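Local coordinates for protein putative aminopeptidase (Leishmania major, PDB 5NTH) that probably removes amino acids from the N-termini of peptides, as a manganese-binding metalloaminopeptidase of the M17 leucyl aminopeptidase family, at residues F28-T33 with S212-Q217; S109-P114 with L455-L460; H275-R280 with L356-N361; A308-A313 with N386-G391; S378-E383 with C474-N479. All blocks are in the same frame, centred on the assembly; numbering follows the deposited sequence.

Interaction 1: F28-T33 with S212-Q217; sequences FKSNVT and SVQLCQ
The ST turn at Ser30, which leads into edge strand 32-34 of the six-stranded sheet, meets helix 203-221 chiefly through Gln214. Beyond CG the Gln214 chain is extended (chi2 179°), and this carries its amide away from the helix to Ser30 and Asn31. There NE2 donates to Asn31 OD1 at 3.2 Å. The acceptor lies in the amide plane of Gln214, although the two amide planes are turned 60° apart. Ala156 O takes a second bond from the same NE2. On the other branch, OE1 of Gln214 sits 3.1 Å from Ser30 CA and receives a weak bond from Asn31 N. In the turn itself Val32 N donates to Ser30 OG at 2.9 Å. Helix 203-221 lies between this N-terminal stretch and the catalytic domain, for Leu215 also touches helix 323-341. Phe28 packs beside the same helical turn: its CG lies anti to the backbone N (chi1 -169°), directing the ring at the helix. Phe28 CE2 comes 3.5 Å from Gln214 CB, while Leu215 CA stands over one face of the ring, offset toward the rim. Phe28 CD2 also meets Leu215 CB at 4.1 Å.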
# COMPACT_ATOMS: atom_id res chain seq x y z
N PHE A 28 -33.78 -20.49 23.85
CA PHE A 28 -34.19 -19.50 22.87
C PHE A 28 -35.50 -19.86 22.18
O PHE A 28 -35.69 -21.00 21.77
CB PHE A 28 -33.10 -19.35 21.81
CG PHE A 28 -33.32 -18.20 20.92
CD1 PHE A 28 -32.88 -16.96 21.28
CD2 PHE A 28 -34.02 -18.34 19.75
CE1 PHE A 28 -33.10 -15.87 20.46
CE2 PHE A 28 -34.26 -17.28 18.92
CZ PHE A 28 -33.80 -16.03 19.28
N LYS A 29 -36.40 -18.89 22.05
CA LYS A 29 -37.53 -18.99 21.14
C LYS A 29 -37.59 -17.79 20.24
O LYS A 29 -37.31 -16.67 20.66
CB LYS A 29 -38.83 -19.09 21.91
CG LYS A 29 -38.92 -20.40 22.68
CD LYS A 29 -40.26 -20.61 23.38
CE LYS A 29 -40.28 -21.91 24.20
NZ LYS A 29 -39.26 -21.96 25.31
N SER A 30 -38.01 -17.99 19.00
CA SER A 30 -38.20 -16.86 18.13
C SER A 30 -39.28 -15.96 18.73
O SER A 30 -39.91 -16.28 19.74
CB SER A 30 -38.56 -17.28 16.69
OG SER A 30 -39.92 -17.10 16.36
N ASN A 31 -39.49 -14.82 18.10
CA ASN A 31 -40.56 -13.94 18.49
C ASN A 31 -41.48 -13.75 17.34
O ASN A 31 -42.01 -12.66 17.13
CB ASN A 31 -40.00 -12.59 18.98
CG ASN A 31 -39.34 -11.76 17.88
OD1 ASN A 31 -39.01 -12.25 16.76
ND2 ASN A 31 -39.14 -10.48 18.19
N VAL A 32 -41.64 -14.83 16.58
CA VAL A 32 -42.53 -14.87 15.46
C VAL A 32 -43.65 -15.88 15.74
O VAL A 32 -43.43 -16.99 16.25
CB VAL A 32 -41.79 -15.25 14.18
CG1 VAL A 32 -42.73 -15.25 13.00
CG2 VAL A 32 -40.68 -14.24 13.95
N THR A 33 -44.86 -15.46 15.41
CA THR A 33 -46.02 -16.31 15.50
C THR A 33 -46.73 -16.27 14.16
O THR A 33 -46.52 -15.37 13.34
CB THR A 33 -46.97 -15.86 16.63
OG1 THR A 33 -47.48 -14.52 16.39
CG2 THR A 33 -46.26 -15.93 17.96
N SER A 212 -34.81 -21.44 14.96
CA SER A 212 -33.48 -21.78 14.50
C SER A 212 -32.79 -20.66 13.71
O SER A 212 -31.59 -20.48 13.87
CB SER A 212 -33.46 -23.08 13.66
OG SER A 212 -33.23 -24.23 14.48
N VAL A 213 -33.49 -19.97 12.83
CA VAL A 213 -32.86 -18.88 12.10
C VAL A 213 -32.37 -17.82 13.12
O VAL A 213 -31.21 -17.41 13.12
CB VAL A 213 -33.82 -18.22 11.11
CG1 VAL A 213 -33.37 -16.83 10.72
CG2 VAL A 213 -33.98 -19.04 9.86
N GLN A 214 -33.25 -17.41 14.01
CA GLN A 214 -32.89 -16.45 15.03
C GLN A 214 -31.85 -16.89 16.07
O GLN A 214 -31.08 -16.05 16.54
CB GLN A 214 -34.13 -15.95 15.73
CG GLN A 214 -34.82 -14.92 14.88
CD GLN A 214 -36.06 -14.41 15.53
OE1 GLN A 214 -36.42 -14.86 16.59
NE2 GLN A 214 -36.72 -13.46 14.89
N LEU A 215 -31.84 -18.16 16.46
CA LEU A 215 -30.76 -18.65 17.31
C LEU A 215 -29.45 -18.49 16.52
O LEU A 215 -28.42 -18.09 17.04
CB LEU A 215 -30.95 -20.10 17.70
CG LEU A 215 -29.79 -20.71 18.45
CD1 LEU A 215 -29.26 -19.82 19.57
CD2 LEU A 215 -30.18 -22.05 19.03
N CYS A 216 -29.53 -18.75 15.23
CA CYS A 216 -28.38 -18.59 14.39
C CYS A 216 -27.89 -17.15 14.34
O CYS A 216 -26.69 -16.91 14.50
CB CYS A 216 -28.68 -19.12 12.99
SG CYS A 216 -27.22 -19.10 12.00
N GLN A 217 -28.78 -16.19 14.17
CA GLN A 217 -28.39 -14.78 14.22
C GLN A 217 -27.75 -14.40 15.57
O GLN A 217 -26.86 -13.57 15.60
CB GLN A 217 -29.56 -13.86 13.94
CG GLN A 217 -30.18 -13.98 12.56
CD GLN A 217 -31.38 -13.04 12.39
OE1 GLN A 217 -32.38 -13.22 13.05
NE2 GLN A 217 -31.27 -12.03 11.52

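Interaction 2: S109-P114 with L455-L460; sequences SRTNCP and LCYPVL
Thr111 and Asn112, in the type I beta turn Ser109-Asn112, pack against Leu455 and Tyr457 around strand 456-458, the outermost strand of the eight-stranded catalytic sheet within this chain. The contact is one place where the N-terminal domain meets the catalytic domain. Backbone N of Asn112 closes the turn on Ser109 O at 3.1 Å, and His431, beside Leu455, donates through NE2 to Thr111 O. Further polar bonds go outward to a second subunit: Thr111 OG1 binds Tyr461 O of that subunit, Arg110 forms a salt bridge with its Glu442, and Asn112 ND2 reaches its Glu464 as well as Asp118 of the same chain. Between the two segments themselves no hydrogen bond forms, and the meeting is by van der Waals contact. Leu455 offers both methyls to the end of the turn and the residue after it. Its CD1 lies 3.4 Å from Asn112 OD1, and its CD2 is 3.8 Å from Cys113 N and 4.0 Å from Cys113 CB. Tyr457, further along the strand, meets Thr111, which has CG2 anti to its carbonyl carbon and OG1 at chi1 62°. This brings CG2 to the CE1 side of the Tyr457 ring, 3.7 Å from CE1.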
# COMPACT_ATOMS: atom_id res chain seq x y z
N SER A 109 -35.34 -12.64 -11.59
CA SER A 109 -34.57 -13.46 -12.51
C SER A 109 -34.44 -14.91 -12.04
O SER A 109 -34.78 -15.27 -10.89
CB SER A 109 -33.23 -12.82 -12.76
OG SER A 109 -32.64 -12.54 -11.53
N ARG A 110 -33.97 -15.74 -12.96
CA ARG A 110 -33.97 -17.19 -12.77
C ARG A 110 -33.20 -17.62 -11.49
O ARG A 110 -33.52 -18.67 -10.90
CB ARG A 110 -33.42 -17.89 -14.05
CG ARG A 110 -31.97 -18.41 -13.96
CD ARG A 110 -31.34 -18.88 -15.27
NE ARG A 110 -31.17 -17.75 -16.17
CZ ARG A 110 -30.05 -17.31 -16.74
NH1 ARG A 110 -28.87 -17.91 -16.59
NH2 ARG A 110 -30.13 -16.22 -17.50
N THR A 111 -32.19 -16.82 -11.09
CA THR A 111 -31.29 -17.13 -9.95
C THR A 111 -31.75 -16.63 -8.59
O THR A 111 -31.02 -16.76 -7.61
CB THR A 111 -29.89 -16.50 -10.13
OG1 THR A 111 -30.02 -15.07 -10.18
CG2 THR A 111 -29.19 -17.03 -11.38
N ASN A 112 -32.95 -16.06 -8.54
CA ASN A 112 -33.50 -15.48 -7.34
C ASN A 112 -34.78 -16.19 -6.97
O ASN A 112 -35.43 -16.84 -7.79
CB ASN A 112 -33.76 -13.98 -7.53
CG ASN A 112 -33.98 -13.21 -6.22
OD1 ASN A 112 -33.97 -13.79 -5.11
ND2 ASN A 112 -34.16 -11.90 -6.33
N CYS A 113 -35.13 -16.05 -5.71
CA CYS A 113 -36.28 -16.67 -5.15
C CYS A 113 -37.51 -15.99 -5.72
O CYS A 113 -37.68 -14.79 -5.56
CB CYS A 113 -36.22 -16.50 -3.64
SG CYS A 113 -37.80 -16.73 -2.86
N PRO A 114 -38.39 -16.77 -6.36
CA PRO A 114 -39.59 -16.22 -7.06
C PRO A 114 -40.64 -15.55 -6.15
O PRO A 114 -41.47 -14.78 -6.62
CB PRO A 114 -40.20 -17.45 -7.71
CG PRO A 114 -39.90 -18.50 -6.71
CD PRO A 114 -38.49 -18.23 -6.23
N LEU A 455 -30.09 -17.90 -0.87
CA LEU A 455 -29.64 -18.10 -2.23
C LEU A 455 -28.23 -18.71 -2.38
O LEU A 455 -27.42 -18.75 -1.46
CB LEU A 455 -29.74 -16.79 -3.00
CG LEU A 455 -31.06 -16.04 -2.92
CD1 LEU A 455 -30.99 -14.75 -3.74
CD2 LEU A 455 -32.20 -16.90 -3.41
N CYS A 456 -27.98 -19.18 -3.60
CA CYS A 456 -26.93 -20.10 -3.95
C CYS A 456 -26.59 -19.94 -5.39
O CYS A 456 -27.45 -19.62 -6.20
CB CYS A 456 -27.43 -21.51 -3.85
SG CYS A 456 -27.21 -22.19 -2.25
N TYR A 457 -25.34 -20.26 -5.72
CA TYR A 457 -24.95 -20.27 -7.11
C TYR A 457 -23.73 -21.11 -7.26
O TYR A 457 -22.84 -20.99 -6.44
CB TYR A 457 -24.71 -18.86 -7.63
CG TYR A 457 -24.73 -18.86 -9.10
CD1 TYR A 457 -25.92 -18.77 -9.79
CD2 TYR A 457 -23.56 -19.02 -9.83
CE1 TYR A 457 -25.95 -18.80 -11.19
CE2 TYR A 457 -23.57 -19.07 -11.22
CZ TYR A 457 -24.77 -18.96 -11.90
OH TYR A 457 -24.78 -18.97 -13.25
N PRO A 458 -23.70 -21.98 -8.28
CA PRO A 458 -22.58 -22.87 -8.56
C PRO A 458 -21.25 -22.17 -8.77
O PRO A 458 -21.20 -21.16 -9.44
CB PRO A 458 -22.99 -23.54 -9.89
CG PRO A 458 -24.48 -23.56 -9.85
CD PRO A 458 -24.79 -22.22 -9.25
N VAL A 459 -20.18 -22.70 -8.22
CA VAL A 459 -18.86 -22.29 -8.69
C VAL A 459 -18.06 -23.45 -9.28
O VAL A 459 -18.25 -24.60 -8.91
CB VAL A 459 -18.00 -21.58 -7.61
CG1 VAL A 459 -18.57 -20.21 -7.34
CG2 VAL A 459 -17.88 -22.44 -6.35
N LEU A 460 -17.13 -23.08 -10.15
CA LEU A 460 -16.33 -24.01 -10.91
C LEU A 460 -15.91 -25.24 -10.10
O LEU A 460 -15.33 -25.09 -9.06
CB LEU A 460 -15.10 -23.28 -11.43
CG LEU A 460 -14.20 -24.09 -12.37
CD1 LEU A 460 -14.96 -24.51 -13.63
CD2 LEU A 460 -12.94 -23.31 -12.71

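Interaction 3: H275-R280 with L356-N361; sequences HLVTLR and LCLAEN
Val277 CG2 and Leu358 CD1 meet at 3.7 Å in the apolar centre, a diagonal contact between antiparallel strands 275-282 and 349-361 of the catalytic sheet. With CG beside the backbone N and chi1 at -55°, the Leu358 chain reaches both neighbours: its CD1 also lies 4.0 Å from His275 CB. Leu356 sits beside Val277 on this same face, and helices 229-243 and 323-341 cover it. On the opposite face Leu276 CD2 touches Cys357 SG at 3.8 Å, under helix 391-404. Outside this core lies the ladder. His275 with Leu358 and Val277 with Leu356 are hydrogen-bonded pairs, and Leu276 with Cys357 is the non-hydrogen-bonded pair between them. His275 N donates to Leu358 O at 3.0 Å, and Leu358 N returns to His275 O at 2.8 Å. Val277 N reaches Leu356 O at 3.1 Å with the donor in the carbonyl plane, whereas the return bond from Leu356 N is modelled doubtfully short. At the polar end Asn361 ND2 binds Thr387 O and Asp303 OD1. The chemistry divides accordingly: paired amides and carbonyls fix the register, mostly apolar side chains pack on either face, and the strand end carries an amide to the metal ligand Asp303.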
# COMPACT_ATOMS: atom_id res chain seq x y z
N HIS A 275 -12.19 -27.59 19.52
CA HIS A 275 -13.09 -28.72 19.69
C HIS A 275 -13.59 -29.19 18.35
O HIS A 275 -13.99 -28.38 17.50
CB HIS A 275 -14.38 -28.38 20.44
CG HIS A 275 -14.20 -27.81 21.81
ND1 HIS A 275 -13.65 -26.57 22.03
CD2 HIS A 275 -14.61 -28.26 23.02
CE1 HIS A 275 -13.67 -26.31 23.33
NE2 HIS A 275 -14.26 -27.32 23.95
N LEU A 276 -13.64 -30.51 18.17
CA LEU A 276 -14.58 -31.09 17.23
C LEU A 276 -15.78 -31.56 18.03
O LEU A 276 -15.66 -32.36 18.94
CB LEU A 276 -13.95 -32.21 16.42
CG LEU A 276 -13.14 -31.70 15.22
CD1 LEU A 276 -12.36 -32.85 14.64
CD2 LEU A 276 -14.02 -31.12 14.13
N VAL A 277 -16.93 -31.01 17.70
CA VAL A 277 -18.14 -31.35 18.39
C VAL A 277 -19.09 -31.87 17.33
O VAL A 277 -19.33 -31.18 16.33
CB VAL A 277 -18.76 -30.14 19.08
CG1 VAL A 277 -19.98 -30.55 19.90
CG2 VAL A 277 -17.73 -29.42 19.94
N THR A 278 -19.61 -33.08 17.55
CA THR A 278 -20.54 -33.69 16.63
C THR A 278 -21.76 -34.18 17.38
O THR A 278 -21.65 -34.89 18.38
CB THR A 278 -19.93 -34.87 15.89
OG1 THR A 278 -18.90 -34.41 15.02
CG2 THR A 278 -21.02 -35.58 15.06
N LEU A 279 -22.93 -33.79 16.86
CA LEU A 279 -24.23 -34.24 17.34
C LEU A 279 -24.80 -35.11 16.26
O LEU A 279 -24.65 -34.78 15.07
CB LEU A 279 -25.17 -33.07 17.59
CG LEU A 279 -24.98 -32.35 18.93
CD1 LEU A 279 -23.64 -31.65 19.00
CD2 LEU A 279 -26.11 -31.36 19.20
N ARG A 280 -25.45 -36.19 16.64
CA ARG A 280 -26.07 -37.10 15.67
C ARG A 280 -27.32 -37.80 16.22
O ARG A 280 -27.35 -38.22 17.38
CB ARG A 280 -25.06 -38.13 15.19
CG ARG A 280 -24.48 -38.97 16.33
CD ARG A 280 -23.82 -40.25 15.85
NE ARG A 280 -24.64 -40.96 14.84
CZ ARG A 280 -25.38 -42.06 15.02
NH1 ARG A 280 -25.45 -42.66 16.21
NH2 ARG A 280 -26.05 -42.57 13.99
N LEU A 356 -19.24 -29.61 14.35
CA LEU A 356 -18.78 -28.25 14.52
C LEU A 356 -17.28 -28.21 14.65
O LEU A 356 -16.72 -28.79 15.59
CB LEU A 356 -19.40 -27.64 15.76
CG LEU A 356 -20.91 -27.79 15.70
CD1 LEU A 356 -21.51 -27.29 17.01
CD2 LEU A 356 -21.46 -27.01 14.51
N CYS A 357 -16.64 -27.51 13.71
CA CYS A 357 -15.19 -27.38 13.76
C CYS A 357 -14.80 -26.13 14.51
O CYS A 357 -14.65 -25.09 13.90
CB CYS A 357 -14.63 -27.34 12.36
SG CYS A 357 -15.15 -28.73 11.36
N LEU A 358 -14.61 -26.24 15.83
CA LEU A 358 -14.46 -25.07 16.70
C LEU A 358 -13.03 -24.72 16.99
O LEU A 358 -12.27 -25.61 17.32
CB LEU A 358 -15.14 -25.31 18.05
CG LEU A 358 -16.60 -25.69 17.94
CD1 LEU A 358 -17.20 -25.79 19.32
CD2 LEU A 358 -17.37 -24.68 17.11
N ALA A 359 -12.73 -23.41 16.93
CA ALA A 359 -11.39 -22.87 17.17
C ALA A 359 -11.39 -21.37 17.00
O ALA A 359 -12.17 -20.86 16.20
CB ALA A 359 -10.40 -23.46 16.19
N GLU A 360 -10.50 -20.67 17.72
CA GLU A 360 -10.15 -19.28 17.37
C GLU A 360 -8.82 -19.32 16.66
O GLU A 360 -7.91 -19.98 17.14
CB GLU A 360 -10.04 -18.32 18.57
CG GLU A 360 -9.52 -16.92 18.14
CD GLU A 360 -9.61 -15.81 19.19
OE1 GLU A 360 -10.44 -15.92 20.11
OE2 GLU A 360 -8.87 -14.79 19.08
N ASN A 361 -8.73 -18.63 15.53
CA ASN A 361 -7.44 -18.37 14.87
C ASN A 361 -6.78 -17.12 15.47
O ASN A 361 -7.06 -15.97 15.07
CB ASN A 361 -7.61 -18.22 13.36
CG ASN A 361 -6.29 -18.36 12.61
OD1 ASN A 361 -5.31 -18.87 13.16
ND2 ASN A 361 -6.26 -17.91 11.37

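Interaction 4: A308-A313 with N386-G391; sequences ALKPAA and NTDAEG. With MN (manganese (II) ion), chain D; MN (manganese (II) ion), chain C; BB2 (actinonin), chain E.
Ala308 lies alongside the type I beta turn Asn386-Ala389, its CA 5.6 Å from that of Thr387, with Pro311 at the N-cap position of the helix that follows. The methyl of Ala308 points into the turn, 3.5 Å from both Asn386 OD1 and Thr387 OG1. That OD1 accepts from Asp388 N in an Asx turn directly before the metal-binding Asp388 carboxylate. Thr387 OG1 is hydrogen-bonded to Gly305 O. Lys310 sets out past the turn rather than at it, and its chain bends at chi3 and chi4 (145° and 81°) and crosses the Asp388 side chain at about a right angle. Its NZ forms a salt bridge with Asp388, donating to the syn lone pair of OD1 at 2.7 Å and weakly to OD2, and it also donates to O4 of actinonin at 2.7 Å. Asp388 OD1 and backbone O, with Glu390 OE1, bind the chain D manganese, to which Asp303 also contributes. Glu390 OE2 ligates the chain C manganese at 1.9 Å, a site that also draws on Lys298 and Asp321. Actinonin O2 bridges both ions. O4 of the inhibitor is thus gripped by a manganese, at 2.3 Å, and by Lys310 together, a pairing that would polarise this carbonyl. If a substrate carbonyl bound similarly, it would probably be activated in the same way.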
# COMPACT_ATOMS: atom_id res chain seq x y z
N ALA A 308 -0.45 -14.16 9.64
CA ALA A 308 -0.83 -13.48 8.42
C ALA A 308 -2.01 -12.65 8.86
O ALA A 308 -3.16 -12.79 8.38
CB ALA A 308 -1.21 -14.50 7.36
N LEU A 309 -1.67 -11.79 9.81
CA LEU A 309 -2.62 -11.03 10.56
C LEU A 309 -3.31 -10.13 9.57
O LEU A 309 -2.68 -9.55 8.70
CB LEU A 309 -1.91 -10.25 11.66
CG LEU A 309 -2.73 -9.33 12.57
CD1 LEU A 309 -3.64 -10.08 13.54
CD2 LEU A 309 -1.78 -8.43 13.33
N LYS A 310 -4.63 -10.10 9.66
CA LYS A 310 -5.47 -9.24 8.85
C LYS A 310 -5.32 -7.80 9.28
O LYS A 310 -5.10 -7.52 10.48
CB LYS A 310 -6.94 -9.61 9.05
CG LYS A 310 -7.41 -10.96 8.49
CD LYS A 310 -8.91 -11.09 8.76
CE LYS A 310 -9.64 -11.82 7.67
NZ LYS A 310 -9.45 -13.27 7.87
N PRO A 311 -5.49 -6.87 8.32
CA PRO A 311 -5.65 -5.46 8.67
C PRO A 311 -6.96 -5.21 9.41
O PRO A 311 -7.88 -6.04 9.35
CB PRO A 311 -5.64 -4.73 7.31
CG PRO A 311 -5.11 -5.71 6.33
CD PRO A 311 -5.48 -7.06 6.86
N ALA A 312 -7.02 -4.05 10.08
CA ALA A 312 -8.17 -3.60 10.90
C ALA A 312 -9.53 -3.73 10.22
O ALA A 312 -10.48 -4.19 10.84
CB ALA A 312 -7.95 -2.15 11.31
N ALA A 313 -9.60 -3.36 8.95
CA ALA A 313 -10.85 -3.22 8.19
C ALA A 313 -11.36 -4.54 7.60
O ALA A 313 -12.55 -4.67 7.33
CB ALA A 313 -10.68 -2.19 7.08
N ASN A 386 -0.27 -19.62 4.16
CA ASN A 386 -0.96 -18.49 4.72
C ASN A 386 -1.82 -18.97 5.83
O ASN A 386 -2.76 -19.73 5.58
CB ASN A 386 -1.84 -17.80 3.70
CG ASN A 386 -2.35 -16.47 4.21
OD1 ASN A 386 -3.13 -16.45 5.15
ND2 ASN A 386 -1.88 -15.35 3.65
N THR A 387 -1.56 -18.48 7.05
CA THR A 387 -2.31 -18.92 8.21
C THR A 387 -3.74 -18.35 8.25
O THR A 387 -4.57 -18.78 9.05
CB THR A 387 -1.60 -18.58 9.51
OG1 THR A 387 -1.54 -17.16 9.64
CG2 THR A 387 -0.20 -19.15 9.52
N ASP A 388 -4.04 -17.38 7.40
CA ASP A 388 -5.40 -16.87 7.31
C ASP A 388 -6.38 -17.74 6.50
O ASP A 388 -7.61 -17.48 6.54
CB ASP A 388 -5.41 -15.44 6.79
CG ASP A 388 -6.70 -14.75 7.07
OD1 ASP A 388 -7.61 -15.31 7.78
OD2 ASP A 388 -6.84 -13.65 6.53
N ALA A 389 -5.86 -18.75 5.80
CA ALA A 389 -6.68 -19.81 5.25
C ALA A 389 -6.74 -20.96 6.24
O ALA A 389 -6.26 -22.05 6.02
CB ALA A 389 -6.18 -20.26 3.90
N GLU A 390 -7.37 -20.67 7.35
CA GLU A 390 -7.55 -21.58 8.46
C GLU A 390 -8.84 -22.43 8.35
O GLU A 390 -8.97 -23.46 9.01
CB GLU A 390 -7.57 -20.74 9.74
CG GLU A 390 -8.92 -20.09 10.12
CD GLU A 390 -9.48 -19.04 9.14
OE1 GLU A 390 -8.72 -18.42 8.36
OE2 GLU A 390 -10.73 -18.80 9.16
N GLY A 391 -9.80 -21.96 7.56
CA GLY A 391 -11.11 -22.62 7.42
C GLY A 391 -10.99 -23.97 6.76
O GLY A 391 -11.40 -24.97 7.32
MN MN D . -9.01 -16.68 7.62
MN MN C . -11.90 -17.50 8.40
C5 BB2 E . -10.69 -15.22 3.90
C3 BB2 E . -10.40 -15.81 5.25
O4 BB2 E . -9.72 -15.17 6.00
N1 BB2 E . -10.91 -16.98 5.62
O2 BB2 E . -10.63 -17.48 6.91
C6 BB2 E . -9.40 -15.10 3.11
C12 BB2 E . -9.58 -14.01 2.10
O13 BB2 E . -10.08 -14.29 1.05
C7 BB2 E . -9.08 -16.45 2.45
C8 BB2 E . -7.85 -16.44 1.55
C9 BB2 E . -6.56 -16.25 2.33
C10 BB2 E . -5.74 -15.09 1.79
C11 BB2 E . -5.09 -15.46 0.47
N14 BB2 E . -9.21 -12.77 2.41
C15 BB2 E . -9.41 -11.67 1.47
C16 BB2 E . -9.82 -10.37 2.20
C18 BB2 E . -9.30 -9.07 1.55
C17 BB2 E . -11.36 -10.30 2.34
C19 BB2 E . -8.22 -11.59 0.55
O20 BB2 E . -8.38 -12.06 -0.56
N21 BB2 E . -7.04 -11.03 0.91
C22 BB2 E . -6.15 -10.45 -0.11
C23 BB2 E . -6.43 -10.86 2.23
C24 BB2 E . -5.38 -9.75 2.10
C25 BB2 E . -5.29 -9.41 0.63
C26 BB2 E . -5.28 -11.60 -0.64
O27 BB2 E . -6.05 -12.55 -1.39

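Interaction 5: S378-E383 with C474-N479; sequences SGKSVE and CADMRN
Arg478 brings the edge of its guanidinium to the carboxylate of Glu383, and NE and NH1 both grip one oxygen, OE1, at 2.8 Å each. OE1 lies in the guanidinium plane, yet the carboxylate is turned 48° from it, so the two nitrogens come at OE1 from one face of the carboxylate. The two side chains run side by side and point the same way, Glu383 with CG anti to its backbone N (chi1 -163°) and an extended chain that reaches Arg478. Ser472 OG donates to OE1 as well, and Arg478 NH2 is held by Asn482. The other carboxylate, that of Asp476, takes Ser381 N on the anti side of OD2 at 2.8 Å, in an almost straight bond (176°). Asp476 N returns a bond to Ser381 OG, also 2.8 Å long, while Asp476 OD1 accepts from Ala167 N of the fourth subunit. Between these ends the backbones pair. Met477 N binds Ser381 O at 3.3 Å, and Glu383 N binds Met477 O at 2.7 Å. Val382 CG2 packs on Met477 CG at 3.8 Å, with Phe495 of helix 488-497 against both, and Val382 CG1 rests on Asn479 CB. Asn479 ND2 binds Asn386 O, linking this edge to the metal-binding loop. This is a short parallel pairing, 381-383 with 477-478, in a mixed three-stranded sheet that also includes 373-375 and lies beside the active site.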
# COMPACT_ATOMS: atom_id res chain seq x y z
N SER A 378 -6.64 -37.15 7.91
CA SER A 378 -6.77 -38.00 6.76
C SER A 378 -5.48 -38.63 6.32
O SER A 378 -5.48 -39.41 5.37
CB SER A 378 -7.30 -37.19 5.59
OG SER A 378 -6.30 -36.27 5.18
N GLY A 379 -4.38 -38.25 6.97
CA GLY A 379 -3.02 -38.67 6.57
C GLY A 379 -2.28 -37.72 5.62
O GLY A 379 -1.06 -37.75 5.55
N LYS A 380 -3.02 -36.89 4.89
CA LYS A 380 -2.46 -35.97 3.92
C LYS A 380 -1.71 -34.84 4.65
O LYS A 380 -2.22 -34.28 5.63
CB LYS A 380 -3.58 -35.42 3.02
CG LYS A 380 -4.35 -36.47 2.23
CD LYS A 380 -3.82 -36.70 0.82
CE LYS A 380 -4.73 -36.11 -0.26
NZ LYS A 380 -5.98 -36.90 -0.44
N SER A 381 -0.50 -34.55 4.19
CA SER A 381 0.35 -33.53 4.79
C SER A 381 0.10 -32.17 4.13
O SER A 381 -0.05 -32.09 2.92
CB SER A 381 1.82 -33.92 4.67
OG SER A 381 2.22 -33.96 3.31
N VAL A 382 0.07 -31.10 4.92
CA VAL A 382 -0.27 -29.80 4.37
C VAL A 382 0.79 -28.78 4.70
O VAL A 382 1.18 -28.64 5.85
CB VAL A 382 -1.63 -29.29 4.90
CG1 VAL A 382 -1.91 -27.88 4.41
CG2 VAL A 382 -2.73 -30.20 4.42
N GLU A 383 1.23 -28.05 3.68
CA GLU A 383 2.21 -26.98 3.90
C GLU A 383 1.48 -25.64 4.04
O GLU A 383 0.97 -25.10 3.06
CB GLU A 383 3.24 -26.90 2.77
CG GLU A 383 4.46 -26.08 3.19
CD GLU A 383 5.43 -25.76 2.06
OE1 GLU A 383 5.08 -26.05 0.89
OE2 GLU A 383 6.53 -25.19 2.35
N CYS A 474 7.36 -30.09 -0.54
CA CYS A 474 7.68 -30.96 0.62
C CYS A 474 6.46 -31.49 1.41
O CYS A 474 6.57 -32.01 2.51
CB CYS A 474 8.60 -30.19 1.52
SG CYS A 474 7.78 -28.77 2.27
N ALA A 475 5.29 -31.39 0.82
CA ALA A 475 4.08 -31.92 1.44
C ALA A 475 3.09 -32.24 0.35
O ALA A 475 3.29 -31.90 -0.82
CB ALA A 475 3.49 -30.90 2.39
N ASP A 476 2.03 -32.92 0.74
CA ASP A 476 1.05 -33.35 -0.24
C ASP A 476 0.39 -32.17 -0.94
O ASP A 476 0.18 -32.22 -2.14
CB ASP A 476 0.02 -34.30 0.39
CG ASP A 476 0.64 -35.62 0.77
OD1 ASP A 476 1.38 -36.22 -0.09
OD2 ASP A 476 0.39 -36.04 1.95
N MET A 477 0.14 -31.10 -0.18
CA MET A 477 -0.44 -29.89 -0.72
C MET A 477 -0.15 -28.68 0.16
O MET A 477 0.21 -28.81 1.32
CB MET A 477 -1.94 -30.08 -0.77
CG MET A 477 -2.58 -30.27 0.60
SD MET A 477 -4.23 -30.97 0.59
CE MET A 477 -4.90 -30.06 -0.81
N ARG A 478 -0.36 -27.50 -0.40
CA ARG A 478 -0.34 -26.27 0.40
C ARG A 478 -1.74 -26.00 0.86
O ARG A 478 -2.61 -26.81 0.59
CB ARG A 478 0.17 -25.12 -0.45
CG ARG A 478 1.53 -25.48 -0.95
CD ARG A 478 2.33 -24.35 -1.48
NE ARG A 478 3.71 -24.59 -1.08
CZ ARG A 478 4.79 -24.10 -1.68
NH1 ARG A 478 5.99 -24.39 -1.21
NH2 ARG A 478 4.66 -23.30 -2.74
N ASN A 479 -1.97 -24.90 1.55
CA ASN A 479 -3.34 -24.53 1.88
C ASN A 479 -3.85 -23.25 1.21
O ASN A 479 -4.88 -22.74 1.59
CB ASN A 479 -3.48 -24.42 3.39
CG ASN A 479 -2.96 -23.11 3.91
OD1 ASN A 479 -2.07 -22.50 3.30
ND2 ASN A 479 -3.53 -22.64 5.01

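Interactions 3, 4 and 5 belong to the catalytic domain and form a connected group: 3 and 4 touch, as do 4 and 5, each with centres 20 Å apart. Along the chain interaction 4 crosses both. Asn361 and Asn479 each contact the 386-391 loop, so strand 349-361 and the small sheet holding 477-478 converge there near the active site. Interaction 2 is at edge strand 456-458, and interaction 3 joins 275-282 and 349-361 toward the other side of the same sheet, about 29 Å away between centres. Interaction 1 lies 22 Å from interaction 3 and 25 Å from interaction 2 between centres. Interactions 1 and 2 join N-terminal parts to the catalytic part, while 4 and 5 both adjoin a fourth subunit.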